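Local coordinates for putative esterase MT1895 (Mycobacterium tuberculosis, PDB 3S4K) that probably hydrolyses acyl-CoA thioesters, possibly including 1,4-dihydroxy-2-naphthoyl-CoA, as a hotdog-fold member of the PaaI thioesterase family, at the interface of chains A and B. Numbering follows the deposited sequence. Chains: chain A/B, Putative esterase Rv1847/MT1895.

Contact 1: the interface of chains A and B. Residues chain A 20-21, 24; chain B 24, 46-47.
The phenyl ring of A:Phe21 meets chain B along its rim. The backbone carbonyl oxygen of B:Lys46 lies in the ring plane at the edge, 3.6 Å from CD1 of A:Phe21. CD2 of B:Leu47 slants in from one side of that plane towards the same rim, 3.7 Å from CE1 of A:Phe21. A second flat group, the carboxylate of A:Glu24, has the alkyl chain of B:Lys46 over one face, the two side chains crossing at about a right angle, with CD of B:Lys46 3.8 Å from CD of A:Glu24. The lysine chain leaves its backbone with CG between N and the carbonyl carbon (chi1 67°) and then runs straight; this lays its methylenes over the carboxylate and carries the terminal amine NZ beyond it. NZ of B:Lys46 stops 4.1 Å from OE1 of A:Glu24, a nearby opposite charge and not a salt bridge. Water 1 sits on the other side of the carboxylate plane and joins the two glutamates: 2.9 Å to OE1 of A:Glu24 and 2.6 Å to OE1 of B:Glu24. The two oxygens are themselves 4.4 Å apart; the water and the lysine may ease the pairing of like groups. The patch packs the short helix 20-25 of A against the 3-10 helix 45-47 of B, which follows strand 36-43 and precedes the long helix 56-75, with B:Glu24 reaching in from the equivalent helix of B.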
loop_
_atom_site.group_PDB
_atom_site.type_symbol
_atom_site.label_atom_id
_atom_site.label_comp_id
_atom_site.label_asym_id
_atom_site.label_seq_id
_atom_site.Cartn_x
_atom_site.Cartn_y
_atom_site.Cartn_z
ATOM N N PRO A 20 7.347 2.816 13.403
ATOM C CA PRO A 20 6.088 3.326 13.943
ATOM C C PRO A 20 4.829 2.840 13.246
ATOM O O PRO A 20 3.913 2.405 13.924
ATOM C CB PRO A 20 6.229 4.845 13.818
ATOM C CG PRO A 20 7.700 5.072 13.915
ATOM C CD PRO A 20 8.343 3.887 13.224
ATOM N N PHE A 21 4.756 2.918 11.919
ATOM C CA PHE A 21 3.532 2.486 11.239
ATOM C C PHE A 21 3.297 0.988 11.392
ATOM O O PHE A 21 2.145 0.552 11.424
ATOM C CB PHE A 21 3.533 2.902 9.765
ATOM C CG PHE A 21 2.198 2.734 9.080
ATOM C CD1 PHE A 21 1.049 3.324 9.590
ATOM C CD2 PHE A 21 2.108 2.038 7.886
ATOM C CE1 PHE A 21 -0.174 3.162 8.949
ATOM C CE2 PHE A 21 0.908 1.901 7.241
ATOM C CZ PHE A 21 -0.235 2.445 7.773
ATOM N N GLU A 24 1.128 0.397 14.305
ATOM C CA GLU A 24 -0.281 0.644 14.011
ATOM C C GLU A 24 -0.948 -0.533 13.313
ATOM O O GLU A 24 -2.119 -0.810 13.550
ATOM C CB GLU A 24 -0.456 1.908 13.165
ATOM C CG GLU A 24 -0.078 3.201 13.890
ATOM C CD GLU A 24 -0.808 3.383 15.219
ATOM O OE1 GLU A 24 -2.032 3.582 15.212
ATOM O OE2 GLU A 24 -0.154 3.317 16.277
ATOM N N GLU B 24 -7.873 5.214 10.731
ATOM C CA GLU B 24 -6.544 5.046 11.294
ATOM C C GLU B 24 -5.533 5.941 10.581
ATOM O O GLU B 24 -4.660 6.520 11.229
ATOM C CB GLU B 24 -6.108 3.580 11.209
ATOM C CG GLU B 24 -6.979 2.583 12.034
ATOM C CD GLU B 24 -7.233 2.974 13.499
ATOM O OE1 GLU B 24 -6.295 3.371 14.214
ATOM O OE2 GLU B 24 -8.392 2.862 13.941
ATOM N N LYS B 46 3.019 8.452 13.969
ATOM C CA LYS B 46 2.634 7.037 13.847
ATOM C C LYS B 46 2.609 6.538 12.410
ATOM O O LYS B 46 2.546 5.312 12.166
ATOM C CB LYS B 46 1.279 6.788 14.497
ATOM C CG LYS B 46 0.090 7.447 13.813
ATOM C CD LYS B 46 -1.213 7.145 14.562
ATOM C CE LYS B 46 -2.459 7.704 13.862
ATOM N NZ LYS B 46 -3.677 7.268 14.621
ATOM N N LEU B 47 2.651 7.468 11.467
ATOM C CA LEU B 47 2.649 7.125 10.046
ATOM C C LEU B 47 4.038 7.009 9.399
ATOM O O LEU B 47 4.167 6.828 8.177
ATOM C CB LEU B 47 1.797 8.131 9.292
ATOM C CG LEU B 47 0.337 8.196 9.745
ATOM C CD1 LEU B 47 -0.410 9.201 8.875
ATOM C CD2 LEU B 47 -0.363 6.819 9.693
HETATM O O HOH W 1 -4.141 1.920 14.144
#

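Contact 2: the interface of chains A and B. Residues chain A 57, 60-61, 64, 89; chain B 57, 60-61, 64, 89.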
loop_
_atom_site.group_PDB
_atom_site.type_symbol
_atom_site.label_atom_id
_atom_site.label_comp_id
_atom_site.label_asym_id
_atom_site.label_seq_id
_atom_site.Cartn_x
_atom_site.Cartn_y
_atom_site.Cartn_z
ATOM N N GLY A 57 -4.745 -1.564 1.172
ATOM C CA GLY A 57 -3.633 -0.790 1.729
ATOM C C GLY A 57 -2.858 -1.479 2.827
ATOM O O GLY A 57 -1.659 -1.246 2.979
ATOM N N CYS A 60 -0.594 -3.890 0.985
ATOM C CA CYS A 60 0.461 -3.026 0.438
ATOM C C CYS A 60 1.518 -2.646 1.470
ATOM O O CYS A 60 2.708 -2.725 1.215
ATOM C CB CYS A 60 -0.145 -1.781 -0.148
ATOM S SG CYS A 60 -1.189 -2.059 -1.575
ATOM N N ALA A 61 1.069 -2.236 2.649
ATOM C CA ALA A 61 1.964 -1.774 3.688
ATOM C C ALA A 61 2.816 -2.890 4.278
ATOM O O ALA A 61 4.017 -2.744 4.521
ATOM C CB ALA A 61 1.138 -1.071 4.800
ATOM N N GLU A 64 5.398 -3.747 1.835
ATOM C CA GLU A 64 6.443 -2.714 1.850
ATOM C C GLU A 64 7.424 -2.900 3.012
ATOM O O GLU A 64 8.655 -2.858 2.824
ATOM C CB GLU A 64 5.782 -1.329 1.898
ATOM C CG GLU A 64 6.758 -0.149 1.825
ATOM C CD GLU A 64 7.331 0.090 0.446
ATOM O OE1 GLU A 64 6.877 -0.554 -0.528
ATOM O OE2 GLU A 64 8.251 0.946 0.342
ATOM N N ASN A 89 6.070 -0.175 -5.532
ATOM C CA ASN A 89 5.377 -1.266 -4.832
ATOM C C ASN A 89 4.193 -1.669 -5.696
ATOM O O ASN A 89 3.287 -0.837 -5.961
ATOM C CB ASN A 89 4.911 -0.831 -3.427
ATOM C CG ASN A 89 4.079 -1.907 -2.687
ATOM O OD1 ASN A 89 3.155 -2.534 -3.246
ATOM N ND2 ASN A 89 4.352 -2.045 -1.371
ATOM N N GLY B 57 3.678 2.401 2.609
ATOM C CA GLY B 57 2.358 1.795 2.803
ATOM C C GLY B 57 1.239 2.788 3.023
ATOM O O GLY B 57 0.112 2.542 2.602
ATOM N N CYS B 60 0.419 3.949 -0.470
ATOM C CA CYS B 60 -0.311 2.860 -1.131
ATOM C C CYS B 60 -1.772 2.809 -0.686
ATOM O O CYS B 60 -2.675 2.621 -1.486
ATOM C CB CYS B 60 0.349 1.534 -0.842
ATOM S SG CYS B 60 2.037 1.352 -1.459
ATOM N N ALA B 61 -1.987 2.980 0.617
ATOM C CA ALA B 61 -3.317 2.871 1.201
ATOM C C ALA B 61 -4.214 4.029 0.805
ATOM O O ALA B 61 -5.389 3.861 0.444
ATOM C CB ALA B 61 -3.228 2.780 2.728
ATOM N N GLU B 64 -5.189 3.508 -2.718
ATOM C CA GLU B 64 -6.220 2.488 -2.812
ATOM C C GLU B 64 -7.604 3.017 -2.438
ATOM O O GLU B 64 -8.584 2.783 -3.152
ATOM C CB GLU B 64 -5.828 1.287 -1.924
ATOM C CG GLU B 64 -6.751 0.093 -2.010
ATOM C CD GLU B 64 -6.599 -0.716 -3.294
ATOM O OE1 GLU B 64 -5.659 -0.478 -4.064
ATOM O OE2 GLU B 64 -7.437 -1.614 -3.536
ATOM N N ASN B 89 -2.550 -2.696 -7.346
ATOM C CA ASN B 89 -2.182 -1.361 -6.914
ATOM C C ASN B 89 -0.690 -1.218 -7.167
ATOM O O ASN B 89 0.123 -1.964 -6.593
ATOM C CB ASN B 89 -2.499 -1.157 -5.425
ATOM C CG ASN B 89 -2.032 0.206 -4.887
ATOM O OD1 ASN B 89 -0.922 0.685 -5.164
ATOM N ND2 ASN B 89 -2.867 0.807 -4.040
HETATM O O HOH W 2 1.061 -0.958 -3.871
#
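A:Cys60 and B:Cys60 touch through their methylenes, CB to CB at 3.4 Å, tighter than an ordinary carbon contact. Their thiols do not pair: with SG anti to the carbonyl carbon (chi1 -65° in A, -63° in B), each sulfur swings past the other residue towards the partner's asparagine, and SG of B:Cys60 lies 4.0 Å from the amide carbon CG of A:Asn89. On either side of the cysteines, glycine meets alanine, CA of A:Gly57 standing 3.7 Å from CA of B:Ala61, with the exchanged pair matching it. The missing side chains of A:Gly57 and B:Gly57, in the family's His-Gly-Gly stretch, probably let the two 56-75 helices come this close.

A:Asn89 and B:Asn89, on strand 83-93, touch the partner's sulfur and also position their own helix from behind. ND2 of A:Asn89 serves two acceptors, fixing the amide's rotation: O of A:Cys60, tilted out of the amide plane, and OE1 of A:Glu64, nearly in that plane on a straighter bond (166° at H) using the oxygen's anti lone pair. A:Glu64, the likely catalytic carboxylate by family resemblance, is thus tied to the helix contact; chain B matches. With ND2 turned to its own helix, OD1 faces water 2, 2.7 Å away from A:Asn89 OD1 and 2.9 Å from B:Asn89 OD1. This water must share or alternate its two hydrogens among four oxygens, the others being O of A:Asn89 at 3.1 Å and O of B:Asn89 at 3.0 Å.

About 14 Å separates the C-alpha centres of contact 1 and contact 2, and they have no residue in common. Contact 2 forms the helix seam on the two-fold axis, backed by strand 83-93. The glutamate pair of contact 1, joined by water 1, straddles the same axis further along, while the A:Phe21 packing on B:Lys46 and B:Leu47 lies to one side and recurs with the chains exchanged. The 3-10 helix 45-47 and helix 56-75 are near in sequence, and both meet the other chain. Hotdog thioesterases commonly work as dimers, though the structure alone does not show that this pair is the functional oligomer.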